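Side-chain contacts in acyl-CoA thioesterase II (Mycobacterium avium subsp. paratuberculosis, PDB 4R9Z), which probably hydrolyses fatty acyl-CoA thioesters to fatty acid and coenzyme A, using a double hot-dog fold: residues 39-42 / 43-47; 96-100 / 101-105; 203-206 / 207-211; 243-247 / 248-252. One frame throughout, in Å; residues are numbered along the deposited sequence.

Contact 1: 39-42 / 43-47; sequences GGHI and SAQAL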
loop_
_atom_site.group_PDB
_atom_site.type_symbol
_atom_site.label_atom_id
_atom_site.label_comp_id
_atom_site.label_asym_id
_atom_site.label_seq_id
_atom_site.Cartn_x
_atom_site.Cartn_y
_atom_site.Cartn_z
ATOM N N GLY B 39 -8.463 -13.784 1.746
ATOM C CA GLY B 39 -7.257 -12.998 1.587
ATOM C C GLY B 39 -6.486 -12.816 2.881
ATOM O O GLY B 39 -5.294 -13.117 2.946
ATOM N N GLY B 40 -7.179 -12.365 3.921
ATOM C CA GLY B 40 -6.561 -12.112 5.210
ATOM C C GLY B 40 -5.802 -13.310 5.740
ATOM O O GLY B 40 -4.760 -13.165 6.372
ATOM N N HIS B 41 -6.334 -14.496 5.473
ATOM C CA HIS B 41 -5.709 -15.734 5.909
ATOM C C HIS B 41 -4.418 -16.031 5.150
ATOM O O HIS B 41 -3.385 -16.317 5.755
ATOM C CB HIS B 41 -6.684 -16.901 5.741
ATOM C CG HIS B 41 -6.087 -18.234 6.070
ATOM N ND1 HIS B 41 -5.925 -18.681 7.363
ATOM C CD2 HIS B 41 -5.613 -19.217 5.268
ATOM C CE1 HIS B 41 -5.375 -19.885 7.344
ATOM N NE2 HIS B 41 -5.179 -20.232 6.085
ATOM N N ILE B 42 -4.481 -15.953 3.825
ATOM C CA ILE B 42 -3.335 -16.293 3.002
ATOM C C ILE B 42 -2.252 -15.223 3.124
ATOM O O ILE B 42 -1.065 -15.536 3.044
ATOM C CB ILE B 42 -3.736 -16.504 1.520
ATOM C CG1 ILE B 42 -2.620 -17.221 0.758
ATOM C CG2 ILE B 42 -4.104 -15.198 0.843
ATOM C CD1 ILE B 42 -3.076 -17.845 -0.536
ATOM N N SER B 43 -2.652 -13.972 3.333
ATOM C CA SER B 43 -1.682 -12.892 3.480
ATOM C C SER B 43 -1.014 -12.946 4.852
ATOM O O SER B 43 0.133 -12.533 5.010
ATOM C CB SER B 43 -2.337 -11.524 3.270
ATOM O OG SER B 43 -3.152 -11.163 4.368
ATOM N N ALA B 44 -1.742 -13.441 5.847
ATOM C CA ALA B 44 -1.182 -13.620 7.182
ATOM C C ALA B 44 -0.126 -14.718 7.179
ATOM O O ALA B 44 0.919 -14.592 7.819
ATOM C CB ALA B 44 -2.276 -13.946 8.181
ATOM N N GLN B 45 -0.416 -15.797 6.461
ATOM C CA GLN B 45 0.529 -16.894 6.310
ATOM C C GLN B 45 1.778 -16.435 5.565
ATOM O O GLN B 45 2.901 -16.751 5.956
ATOM C CB GLN B 45 -0.124 -18.071 5.580
ATOM C CG GLN B 45 -1.045 -18.911 6.451
ATOM C CD GLN B 45 -1.617 -20.108 5.718
ATOM O OE1 GLN B 45 -1.848 -20.063 4.506
ATOM N NE2 GLN B 45 -1.860 -21.187 6.452
ATOM N N ALA B 46 1.570 -15.682 4.490
ATOM C CA ALA B 46 2.671 -15.177 3.680
ATOM C C ALA B 46 3.557 -14.231 4.486
ATOM O O ALA B 46 4.771 -14.186 4.289
ATOM C CB ALA B 46 2.138 -14.483 2.447
ATOM N N LEU B 47 2.947 -13.486 5.401
ATOM C CA LEU B 47 3.685 -12.563 6.247
ATOM C C LEU B 47 4.543 -13.327 7.236
ATOM O O LEU B 47 5.665 -12.927 7.534
ATOM C CB LEU B 47 2.741 -11.627 6.996
ATOM C CG LEU B 47 3.467 -10.640 7.917
ATOM C CD1 LEU B 47 4.381 -9.708 7.125
ATOM C CD2 LEU B 47 2.487 -9.854 8.791
#
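Gly39 O receives the backbone N-H of Ser43 at 2.8 Å from Ser43 N, in a nearly straight i to i+4 bond at the start of helix 39-52. The hydroxyl of the same serine folds back over this first turn. With chi1 at 73°, Ser43 OG stands between its own backbone N and carbonyl carbon, 3.2 Å from Gly39 O and 3.3 Å from Gly40 O. Both distances suit weak bonds, and the single proton may serve either carbonyl. A short polar side chain fits here, because it can turn back on its own helix while remaining buried.

One turn along another side of the helix, His41 and Gln45 are also i and i+4 partners. The imidazole and the amide are inclined by 46°, and His41 NE2 lies 3.5 Å from Gln45 NE2 without bonding to it. Their polar ends are held from outside: His41 ND1 by Tyr197 OH, Gln45 NE2 by the carbonyls of Thr14 and Gln28, and Gln45 OE1 by Gln29 NE2. These bonds at both ends of the amide fix its flip and answer its buried polarity. Ala46 N bonds to Ile42 O at 3.0 Å, and the small Ala46 methyl fits against Met104 of strand 101-111.

Such a helix is the central "sausage" of a hot-dog domain, wrapped by curved antiparallel strands. Ile42 meets Phe66 of strand 58-66 and Phe78 of strand 76-85, while His41 faces helix 188-201, where the Tyr197 ring meets its imidazole with the planes about 70° apart.

Contact 2: 96-100 / 101-105; sequences ARQDD and KILME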
loop_
_atom_site.group_PDB
_atom_site.type_symbol
_atom_site.label_atom_id
_atom_site.label_comp_id
_atom_site.label_asym_id
_atom_site.label_seq_id
_atom_site.Cartn_x
_atom_site.Cartn_y
_atom_site.Cartn_z
ATOM N N ALA B 96 2.579 -16.943 -3.236
ATOM C CA ALA B 96 1.794 -18.099 -2.812
ATOM C C ALA B 96 1.234 -18.839 -4.019
ATOM O O ALA B 96 0.612 -18.243 -4.893
ATOM C CB ALA B 96 0.678 -17.676 -1.893
ATOM N N ARG B 97 1.450 -20.148 -4.049
ATOM C CA ARG B 97 1.021 -20.956 -5.180
ATOM C C ARG B 97 0.225 -22.189 -4.792
ATOM O O ARG B 97 0.428 -22.778 -3.731
ATOM C CB ARG B 97 2.223 -21.408 -6.005
ATOM C CG ARG B 97 2.965 -20.321 -6.742
ATOM C CD ARG B 97 4.160 -20.935 -7.440
ATOM N NE ARG B 97 4.874 -19.991 -8.288
ATOM C CZ ARG B 97 5.961 -19.323 -7.919
ATOM N NH1 ARG B 97 6.465 -19.486 -6.697
ATOM N NH2 ARG B 97 6.538 -18.489 -8.774
ATOM N N GLN B 98 -0.694 -22.555 -5.676
ATOM C CA GLN B 98 -1.305 -23.873 -5.684
ATOM C C GLN B 98 -1.015 -24.443 -7.055
ATOM O O GLN B 98 -1.533 -23.950 -8.057
ATOM C CB GLN B 98 -2.797 -23.810 -5.409
ATOM C CG GLN B 98 -3.157 -24.084 -3.973
ATOM C CD GLN B 98 -4.619 -23.833 -3.704
ATOM O OE1 GLN B 98 -5.338 -23.326 -4.565
ATOM N NE2 GLN B 98 -5.064 -24.164 -2.499
ATOM N N ASP B 99 -0.177 -25.474 -7.085
ATOM C CA ASP B 99 0.373 -26.015 -8.323
ATOM C C ASP B 99 1.088 -24.921 -9.116
ATOM O O ASP B 99 1.976 -24.254 -8.587
ATOM C CB ASP B 99 -0.718 -26.679 -9.169
ATOM C CG ASP B 99 -0.810 -28.176 -8.926
ATOM O OD1 ASP B 99 -1.513 -28.596 -7.980
ATOM O OD2 ASP B 99 -0.171 -28.937 -9.682
ATOM N N ASP B 100 0.713 -24.732 -10.374
ATOM C CA ASP B 100 1.396 -23.756 -11.218
ATOM C C ASP B 100 0.760 -22.374 -11.088
ATOM O O ASP B 100 1.280 -21.380 -11.597
ATOM C CB ASP B 100 1.339 -24.209 -12.677
ATOM C CG ASP B 100 1.894 -25.603 -12.876
ATOM O OD1 ASP B 100 2.841 -25.985 -12.157
ATOM O OD2 ASP B 100 1.361 -26.329 -13.742
ATOM N N LYS B 101 -0.365 -22.334 -10.386
ATOM C CA LYS B 101 -1.141 -21.118 -10.182
ATOM C C LYS B 101 -0.618 -20.194 -9.083
ATOM O O LYS B 101 -0.416 -20.624 -7.951
ATOM C CB LYS B 101 -2.586 -21.508 -9.870
ATOM C CG LYS B 101 -3.627 -20.454 -10.177
ATOM C CD LYS B 101 -5.013 -20.958 -9.795
ATOM C CE LYS B 101 -5.354 -22.236 -10.551
ATOM N NZ LYS B 101 -6.490 -22.971 -9.925
ATOM N N ILE B 102 -0.401 -18.926 -9.433
ATOM C CA ILE B 102 -0.027 -17.896 -8.464
ATOM C C ILE B 102 -1.289 -17.278 -7.856
ATOM O O ILE B 102 -2.081 -16.665 -8.562
ATOM C CB ILE B 102 0.821 -16.782 -9.106
ATOM C CG1 ILE B 102 2.139 -17.340 -9.634
ATOM C CG2 ILE B 102 1.108 -15.680 -8.105
ATOM C CD1 ILE B 102 2.947 -16.325 -10.423
ATOM N N LEU B 103 -1.470 -17.431 -6.549
ATOM C CA LEU B 103 -2.684 -16.962 -5.890
ATOM C C LEU B 103 -2.514 -15.535 -5.399
ATOM O O LEU B 103 -3.395 -14.691 -5.569
ATOM C CB LEU B 103 -3.057 -17.868 -4.714
ATOM C CG LEU B 103 -3.134 -19.368 -4.978
ATOM C CD1 LEU B 103 -3.440 -20.103 -3.686
ATOM C CD2 LEU B 103 -4.169 -19.675 -6.046
ATOM N N MET B 104 -1.374 -15.278 -4.770
ATOM C CA MET B 104 -1.060 -13.941 -4.302
ATOM C C MET B 104 0.436 -13.691 -4.341
ATOM O O MET B 104 1.237 -14.627 -4.339
ATOM C CB MET B 104 -1.600 -13.712 -2.881
ATOM C CG MET B 104 -1.062 -14.646 -1.811
ATOM S SD MET B 104 -0.487 -13.812 -0.308
ATOM C CE MET B 104 1.104 -13.231 -0.860
ATOM N N GLU B 105 0.804 -12.418 -4.421
ATOM C CA GLU B 105 2.186 -12.006 -4.233
ATOM C C GLU B 105 2.225 -10.874 -3.226
ATOM O O GLU B 105 1.326 -10.035 -3.200
ATOM C CB GLU B 105 2.828 -11.584 -5.553
ATOM C CG GLU B 105 4.303 -11.280 -5.409
ATOM C CD GLU B 105 5.099 -11.634 -6.639
ATOM O OE1 GLU B 105 5.348 -12.839 -6.855
ATOM O OE2 GLU B 105 5.480 -10.705 -7.382
#
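Ala96 and Met104 open a ladder of backbone hydrogen bonds, with Ala96 N 2.9 Å from Met104 O. Ala96 O turns to a different residue, accepting from Leu103 N at 2.8 Å. Nearer the loop, Gln98 and Lys101 bond reciprocally, Gln98 N to Lys101 O at 3.0 Å and Lys101 N to Gln98 O at 3.1 Å. A softer C-H...O contact lies beside them, where Arg97 CA approaches Lys101 O.

These bonds define a beta hairpin between strands 89-98 and 101-111, closed by a type II' turn with Asp99 and Asp100 at its two corners. Asp99, with positive phi (56°), takes a corner usually held by glycine, and occupied by Asn, Ser or Asp more readily than by most other residues. Leu103 and Met104 both stand opposite Ala96, a classic beta bulge that shifts the register by one residue and places both in the buried interior.

Van der Waals contacts gather on that side. Met104 CG stands between its backbone N and carbonyl carbon (chi1 60°), which puts it 3.5 Å from the small Ala96 CB. Leu103 lies slantwise across Gln98, its CD1 3.8 to 4.1 Å from Gln98 CB, CG, CD and OE1; Gln98 NE2 is tied to Asp71 O.

On the other face, Arg97 and Ile102 run side by side. Only Arg97 NE touches Ile102 CG1, at 4.0 Å and obliquely to the guanidinium, while Arg97 CB and CG lie on Lys101 O. Arg97 NH1 makes a salt bridge to Glu79, and Ile102 packs on Leu83 of the second subunit.

Contact 3: 203-206 / 207-211; sequences LTEP and AFAAR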
loop_
_atom_site.group_PDB
_atom_site.type_symbol
_atom_site.label_atom_id
_atom_site.label_comp_id
_atom_site.label_asym_id
_atom_site.label_seq_id
_atom_site.Cartn_x
_atom_site.Cartn_y
_atom_site.Cartn_z
ATOM N N LEU B 203 -12.806 -5.774 6.464
ATOM C CA LEU B 203 -12.783 -4.534 5.741
ATOM C C LEU B 203 -13.646 -4.479 4.509
ATOM O O LEU B 203 -13.702 -3.489 3.860
ATOM C CB LEU B 203 -11.364 -4.155 5.414
ATOM C CG LEU B 203 -11.085 -2.694 5.550
ATOM C CD1 LEU B 203 -11.552 -2.225 6.882
ATOM C CD2 LEU B 203 -9.623 -2.400 5.384
ATOM N N THR B 204 -14.277 -5.566 4.181
ATOM C CA THR B 204 -15.285 -5.548 3.179
ATOM C C THR B 204 -16.519 -4.753 3.495
ATOM O O THR B 204 -17.071 -4.150 2.622
ATOM C CB THR B 204 -15.750 -6.942 2.891
ATOM O OG1 THR B 204 -15.807 -7.669 4.119
ATOM C CG2 THR B 204 -14.792 -7.567 1.984
ATOM N N GLU B 205 -16.995 -4.799 4.732
ATOM C CA GLU B 205 -18.329 -4.319 5.024
ATOM C C GLU B 205 -18.515 -2.866 4.743
ATOM O O GLU B 205 -19.547 -2.532 4.202
ATOM C CB GLU B 205 -18.823 -4.698 6.436
ATOM C CG GLU B 205 -19.801 -3.727 7.139
ATOM C CD GLU B 205 -21.193 -3.556 6.511
ATOM O OE1 GLU B 205 -21.569 -4.272 5.591
ATOM O OE2 GLU B 205 -21.950 -2.702 6.978
ATOM N N PRO B 206 -17.480 -1.994 5.113
ATOM C CA PRO B 206 -17.782 -0.595 4.777
ATOM C C PRO B 206 -18.039 -0.396 3.285
ATOM O O PRO B 206 -18.895 0.360 2.920
ATOM C CB PRO B 206 -16.566 0.185 5.240
ATOM C CG PRO B 206 -15.518 -0.773 5.427
ATOM C CD PRO B 206 -16.177 -1.972 5.924
ATOM N N ALA B 207 -17.288 -1.052 2.433
ATOM C CA ALA B 207 -17.487 -0.996 1.003
ATOM C C ALA B 207 -18.769 -1.605 0.532
ATOM O O ALA B 207 -19.399 -1.099 -0.347
ATOM C CB ALA B 207 -16.321 -1.644 0.304
ATOM N N PHE B 208 -19.122 -2.725 1.105
ATOM C CA PHE B 208 -20.375 -3.346 0.823
ATOM C C PHE B 208 -21.511 -2.456 1.251
ATOM O O PHE B 208 -22.520 -2.362 0.620
ATOM C CB PHE B 208 -20.466 -4.667 1.541
ATOM C CG PHE B 208 -21.587 -5.517 1.073
ATOM C CD1 PHE B 208 -21.647 -5.932 -0.230
ATOM C CD2 PHE B 208 -22.591 -5.889 1.924
ATOM C CE1 PHE B 208 -22.692 -6.709 -0.673
ATOM C CE2 PHE B 208 -23.628 -6.676 1.491
ATOM C CZ PHE B 208 -23.682 -7.084 0.194
ATOM N N ALA B 209 -21.351 -1.813 2.370
ATOM C CA ALA B 209 -22.367 -0.866 2.822
ATOM C C ALA B 209 -22.543 0.310 1.859
ATOM O O ALA B 209 -23.664 0.651 1.485
ATOM C CB ALA B 209 -22.031 -0.356 4.217
ATOM N N ALA B 210 -21.435 0.940 1.480
ATOM C CA ALA B 210 -21.473 2.108 0.599
ATOM C C ALA B 210 -22.184 1.859 -0.732
ATOM O O ALA B 210 -22.772 2.770 -1.303
ATOM C CB ALA B 210 -20.067 2.602 0.339
ATOM N N ARG B 211 -22.127 0.625 -1.221
ATOM C CA ARG B 211 -22.741 0.280 -2.496
ATOM C C ARG B 211 -24.239 0.058 -2.435
ATOM O O ARG B 211 -24.925 0.122 -3.454
ATOM C CB ARG B 211 -22.103 -0.988 -3.057
ATOM C CG ARG B 211 -20.902 -0.757 -3.918
ATOM C CD ARG B 211 -20.468 -2.062 -4.563
ATOM N NE ARG B 211 -20.135 -1.897 -5.977
ATOM C CZ ARG B 211 -19.114 -1.178 -6.430
ATOM N NH1 ARG B 211 -18.303 -0.550 -5.584
ATOM N NH2 ARG B 211 -18.901 -1.094 -7.736
#
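The Phe208 ring meets the Glu205 carboxylate at its edge: Glu205 OE1 lies near the ring plane, 4.1 Å from Phe208 CD2, and the two flat groups are inclined by 59°. This loose approach is consistent with the slight positive charge of an aromatic rim. The pair sits on the first turns of the short helix 204-211, in the second hot-dog half of the chain. Glu205 bends at CG (chi2 66°), which brings its carboxylate forward along the helix, its other oxygen, OE2, 3.6 Å from Ala209 CB. A negative group near the amino end of a helix is probably favoured by the helix dipole.

Beneath the side chains runs a regular set of i to i+4 bonds: Phe208 N to Thr204 O at 2.9 Å, Ala209 N to Glu205 O at 2.7 Å and Ala210 N to Pro206 O at 3.0 Å. Pro206 is at home in the opening turn, where its missing N-H costs no helical bond, and it packs on Arg240. Small Ala207 lets the helix lie close to Ser242 and Met271, and Ala210 touches Tyr122 of the second subunit. In the first turn, Ala207 CB stands 3.5 Å from Thr204 O.

Contact 4: 243-247 / 248-252; sequences PSSAG and SLALA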
loop_
_atom_site.group_PDB
_atom_site.type_symbol
_atom_site.label_atom_id
_atom_site.label_comp_id
_atom_site.label_asym_id
_atom_site.label_seq_id
_atom_site.Cartn_x
_atom_site.Cartn_y
_atom_site.Cartn_z
ATOM N N PRO B 243 -13.587 5.314 1.585
ATOM C CA PRO B 243 -13.519 6.673 1.039
ATOM C C PRO B 243 -13.960 6.769 -0.414
ATOM O O PRO B 243 -14.617 7.739 -0.784
ATOM C CB PRO B 243 -12.036 7.032 1.167
ATOM C CG PRO B 243 -11.479 6.068 2.156
ATOM C CD PRO B 243 -12.262 4.811 1.977
ATOM N N SER B 244 -13.624 5.777 -1.229
ATOM C CA SER B 244 -13.847 5.928 -2.661
ATOM C C SER B 244 -14.067 4.619 -3.404
ATOM O O SER B 244 -13.637 3.555 -2.971
ATOM C CB SER B 244 -12.675 6.686 -3.289
ATOM O OG SER B 244 -11.436 6.109 -2.922
ATOM N N SER B 245 -14.780 4.715 -4.518
ATOM C CA SER B 245 -14.952 3.584 -5.410
ATOM C C SER B 245 -15.004 4.092 -6.844
ATOM O O SER B 245 -15.858 4.904 -7.195
ATOM C CB SER B 245 -16.210 2.795 -5.056
ATOM O OG SER B 245 -16.370 1.673 -5.908
ATOM N N ALA B 246 -14.075 3.614 -7.663
ATOM C CA ALA B 246 -13.980 4.026 -9.056
ATOM C C ALA B 246 -14.587 2.962 -9.947
ATOM O O ALA B 246 -13.881 2.289 -10.700
ATOM C CB ALA B 246 -12.533 4.281 -9.442
ATOM N N GLY B 247 -15.897 2.779 -9.827
ATOM C CA GLY B 247 -16.582 1.766 -10.604
ATOM C C GLY B 247 -16.582 0.423 -9.908
ATOM O O GLY B 247 -17.230 0.240 -8.877
ATOM N N SER B 248 -15.869 -0.528 -10.501
ATOM C CA SER B 248 -15.803 -1.887 -9.984
ATOM C C SER B 248 -14.825 -2.016 -8.819
ATOM O O SER B 248 -14.849 -3.003 -8.083
ATOM C CB SER B 248 -15.405 -2.838 -11.100
ATOM O OG SER B 248 -14.282 -2.321 -11.792
ATOM N N LEU B 249 -13.954 -1.023 -8.673
ATOM C CA LEU B 249 -12.930 -1.031 -7.635
ATOM C C LEU B 249 -13.225 -0.068 -6.490
ATOM O O LEU B 249 -13.317 1.141 -6.703
ATOM C CB LEU B 249 -11.573 -0.695 -8.243
ATOM C CG LEU B 249 -11.054 -1.733 -9.230
ATOM C CD1 LEU B 249 -9.857 -1.183 -9.964
ATOM C CD2 LEU B 249 -10.694 -3.019 -8.494
ATOM N N ALA B 250 -13.368 -0.604 -5.281
ATOM C CA ALA B 250 -13.595 0.229 -4.105
ATOM C C ALA B 250 -12.391 0.228 -3.168
ATOM O O ALA B 250 -11.732 -0.796 -2.997
ATOM C CB ALA B 250 -14.835 -0.236 -3.358
ATOM N N LEU B 251 -12.104 1.387 -2.573
ATOM C CA LEU B 251 -11.086 1.491 -1.529
ATOM C C LEU B 251 -11.678 1.396 -0.129
ATOM O O LEU B 251 -12.755 1.925 0.144
ATOM C CB LEU B 251 -10.312 2.803 -1.628
ATOM C CG LEU B 251 -9.038 2.848 -2.471
ATOM C CD1 LEU B 251 -8.345 4.197 -2.297
ATOM C CD2 LEU B 251 -8.102 1.702 -2.126
ATOM N N ALA B 252 -10.945 0.742 0.763
ATOM C CA ALA B 252 -11.307 0.680 2.171
ATOM C C ALA B 252 -10.117 1.117 3.010
ATOM O O ALA B 252 -8.974 0.876 2.641
ATOM C CB ALA B 252 -11.752 -0.722 2.549
#
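Residues 243-247 and 248-252 run 168° apart, end to end, as the tip of the beta hairpin 236-246/249-258 in the second hot-dog half. Leu251 N bonds to Ser244 O at 2.7 Å. Ala246 N bonds to Leu249 O at 2.8 Å, though its N-H points somewhat off line. Between these bonds, Ser245 and Ala250 form a non-hydrogen-bonded pair. Gly247 and Ser248 make the bend. With positive phi (88°) and strongly negative psi, Gly247 takes a conformation open to it because it has no CB to press on the preceding carbonyl, which allows so tight a reversal.

Ser245 adds a side-chain grip to the same Leu249 carbonyl. Its OG is turned opposite its own backbone N (chi1 -179°) and lies 3.2 Å from Leu249 O, a weak bond; its stronger partner is Arg211. Leu249 O thus has a backbone and a hydroxyl donor. The Ser245 hydroxyl also lies against Ala250, OG to CB 3.5 Å, and the small methyl gives it room.

On the other side of the hairpin, Ser244 OG lies 3.7 Å from Leu251 CD1, so that a compact polar group packs on a branched apolar one, and Leu251 in turn meets Trp225 of the second subunit. Ser245 pairs in an antiparallel ladder with a strand of that subunit, and Ser248 OG bonds to its Lys111. Away from the bend, Pro243 CD lies 3.5 Å from Leu251 O, a carbonyl that also bonds Ser242 OG.

The four contacts form two pairs, one in each hot-dog half. In the first half, helical contact 1 packs on hairpin contact 2, their centres about 13 Å apart: Ala46 CB lies 3.7 Å from Met104 CE, and Ile42 CD1 lies 3.9 Å from Leu103 CD1. In the second half, the short helix of contact 3 is tied to the hairpin of contact 4, centres about 10 Å apart, with Arg211 NH1 3.0 Å from Ser245 OG. Across the halves contacts 1 and 3 do not touch, their nearest atoms being about 9 Å apart. Contacts 2, 3 and 4 all reach the second subunit, whereas contact 1 stays inside its own chain.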